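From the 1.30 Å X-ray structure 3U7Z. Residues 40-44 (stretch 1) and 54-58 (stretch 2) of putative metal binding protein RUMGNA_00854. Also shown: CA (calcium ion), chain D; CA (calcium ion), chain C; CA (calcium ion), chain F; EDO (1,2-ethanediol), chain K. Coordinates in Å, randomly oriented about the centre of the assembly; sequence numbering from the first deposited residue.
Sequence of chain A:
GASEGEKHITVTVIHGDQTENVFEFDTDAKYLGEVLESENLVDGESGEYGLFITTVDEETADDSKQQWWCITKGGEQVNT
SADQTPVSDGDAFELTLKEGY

Stretch 1, residues 40-44: NLVDG
Stretch 2 (54-58) TTVDE

How do the two backbones run against each other? Residues 42-44 and 54-56 are extended strands whose axes approach to 4.7 Å with 169° between their N-to-C directions, so they are antiparallel. CA atoms pair in register: Leu41 with Asp57 at 5.3 Å, Val42 with Val56 at 4.4 Å, Asp43 with Thr55 at 5.0 Å and Gly44 with Thr54 at 5.5 Å. Val42 (phi/psi -134/159), Asp43 (-123/137), Gly44 (-147/167), Thr55 (-132/132) and Val56 (-133/126) are all extended, whereas Thr54 is bent to -104/-33. Outside the strands, Leu41 sits at -80/-18, and Asn40 (50/47), Asp57 (52/49) and Glu58 (64/23) have positive phi, which turns the chain away from an extended course.

Which hydrogen bonds hold this register? Asp43 and Thr55 form the hydrogen-bonded pair: Asp43 N donates to Thr55 O at 2.9 Å, and Thr55 N donates to Asp43 O at 3.3 Å. Asp43 O also accepts from Thr54 N at 3.0 Å, a second amide brought within reach of the same carbonyl where Thr54 leaves the extended conformation. Beyond the strands, Asp57 N donates to Leu41 O at 2.8 Å, nearly straight at 169°. Val42 and Val56 form the non-hydrogen-bonded pair between these links; there the same carbonyls, Thr55 O and Leu41 O, also meet alpha carbons, with Val42 CA 3.1 Å from Thr55 O and Val56 CA 3.5 Å from Leu41 O, both as CA-H...O contacts.

Which side chains meet across the sheet? Val42 (chi1 m, -57°) and Val56 (chi1 t, -177°) share one face, where CG1 of Val42 lies 4.0 Å from CG2 of Val56, an apolar contact between buried side chains. On the other face are Asp43 (chi1 -89°, chi2 2°) and Thr55 (chi1 m, -57°), their CB atoms 4.1 Å apart. Leu41 (t, p) leaves its backbone sideways, but its end comes nearer the second stretch, placing CD1 3.8 Å from CB of Asp57. Thr54, with chi1 p at 56°, brings OG1 to 3.2 Å from Asp43 O.

What occupies the acidic side chains, if not each other? The two aspartates bind calcium directly, while Glu58 is linked to an ion only through a water; Asp57 OD2 is hydrogen-bonded elsewhere in the structure. One calcium ion is bound by Val42 O and Asp43 OD1, each at 2.4 Å, with further ligands elsewhere in the structure; the shared ion explains why Val42 O and Asp43 OD1 can lie 3.1 Å apart without a hydrogen bond. A second calcium takes both Asp43 oxygens, OD1 at 2.6 Å and OD2 at 2.5 Å, plus two waters. Asp57 (chi1 t, -173°; chi2 36°) binds a third through OD1 at 2.2 Å; one of that ion's waters also donates to Glu58 OE1 at 2.5 Å. The CA-to-CB bond of Glu58 (chi1 m, chi2 t, chi3 -38°) points away from the first stretch, and its N donates to O2 of the 1,2-ethanediol at 2.8 Å. These calcium sites fit the protein's putative metal-binding name.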

# COMPACT_ATOMS: atom_id res chain seq x y z
N ASN A 40 2.01 -11.43 0.45
CA ASN A 40 2.47 -10.98 1.74
C ASN A 40 3.42 -9.77 1.65
O ASN A 40 4.43 -9.71 2.33
CB ASN A 40 3.03 -12.13 2.57
CG ASN A 40 3.11 -11.79 4.02
OD1 ASN A 40 2.52 -10.83 4.48
ND2 ASN A 40 3.84 -12.55 4.76
N LEU A 41 3.04 -8.78 0.87
CA LEU A 41 3.88 -7.57 0.70
C LEU A 41 3.73 -6.58 1.85
O LEU A 41 4.54 -5.72 2.01
CB LEU A 41 3.56 -6.89 -0.62
CG LEU A 41 4.38 -5.65 -1.05
CD1 LEU A 41 5.86 -6.03 -1.19
CD2 LEU A 41 3.79 -5.08 -2.33
N VAL A 42 2.66 -6.71 2.62
CA VAL A 42 2.39 -5.87 3.75
C VAL A 42 1.96 -6.68 4.95
O VAL A 42 1.56 -7.86 4.82
CB VAL A 42 1.26 -4.87 3.45
CG1 VAL A 42 1.56 -3.98 2.19
CG2 VAL A 42 -0.09 -5.53 3.32
N ASP A 43 2.09 -6.08 6.12
CA ASP A 43 1.41 -6.57 7.34
C ASP A 43 0.59 -5.41 7.86
O ASP A 43 1.04 -4.26 7.89
CB ASP A 43 2.39 -7.03 8.41
CG ASP A 43 2.78 -8.47 8.33
OD1 ASP A 43 2.37 -9.23 7.45
OD2 ASP A 43 3.55 -8.85 9.25
N GLY A 44 -0.65 -5.74 8.26
CA GLY A 44 -1.49 -4.78 8.84
C GLY A 44 -2.39 -5.34 9.87
O GLY A 44 -2.56 -6.54 9.98
N THR A 54 1.38 -1.47 8.91
CA THR A 54 2.54 -1.22 9.74
C THR A 54 3.85 -1.56 9.03
O THR A 54 4.87 -0.94 9.30
CB THR A 54 2.40 -2.02 11.09
OG1 THR A 54 2.21 -3.39 10.78
CG2 THR A 54 1.23 -1.43 11.93
N THR A 55 3.83 -2.57 8.17
CA THR A 55 5.03 -3.07 7.51
C THR A 55 4.74 -3.22 6.04
O THR A 55 3.71 -3.77 5.67
CB THR A 55 5.48 -4.43 8.07
OG1 THR A 55 5.69 -4.30 9.47
CG2 THR A 55 6.75 -4.99 7.41
N VAL A 56 5.66 -2.70 5.21
CA VAL A 56 5.57 -2.89 3.78
C VAL A 56 6.94 -3.31 3.25
O VAL A 56 7.94 -2.66 3.55
CB VAL A 56 5.15 -1.57 3.05
CG1 VAL A 56 5.00 -1.82 1.58
CG2 VAL A 56 3.83 -1.05 3.63
N ASP A 57 6.99 -4.42 2.53
CA ASP A 57 8.22 -4.86 1.89
C ASP A 57 9.34 -4.90 2.91
O ASP A 57 10.40 -4.38 2.65
CB ASP A 57 8.55 -4.01 0.66
CG ASP A 57 9.72 -4.51 -0.15
OD1 ASP A 57 9.92 -5.75 -0.27
OD2 ASP A 57 10.44 -3.63 -0.72
N GLU A 58 9.08 -5.52 4.06
CA GLU A 58 10.05 -5.73 5.13
C GLU A 58 10.57 -4.50 5.81
O GLU A 58 11.59 -4.56 6.46
CB GLU A 58 11.19 -6.62 4.66
CG GLU A 58 10.72 -7.94 4.12
CD GLU A 58 11.87 -8.83 3.72
OE1 GLU A 58 12.90 -8.32 3.19
OE2 GLU A 58 11.74 -10.06 3.91
CA CA D . 0.79 -9.90 5.77
CA CA C . 2.75 -11.18 9.13
CA CA F . 10.67 -7.77 -0.50
C1 EDO K . 4.96 -8.72 5.40
O1 EDO K . 5.76 -9.38 6.39
C2 EDO K . 5.59 -7.41 4.94
O2 EDO K . 6.94 -7.34 4.45
O HOH W 1 12.30 -6.76 1.31
O HOH W 2 4.41 -12.72 8.13
O HOH W 3 4.01 -11.10 11.18
O HOH W 4 8.59 -8.86 -1.31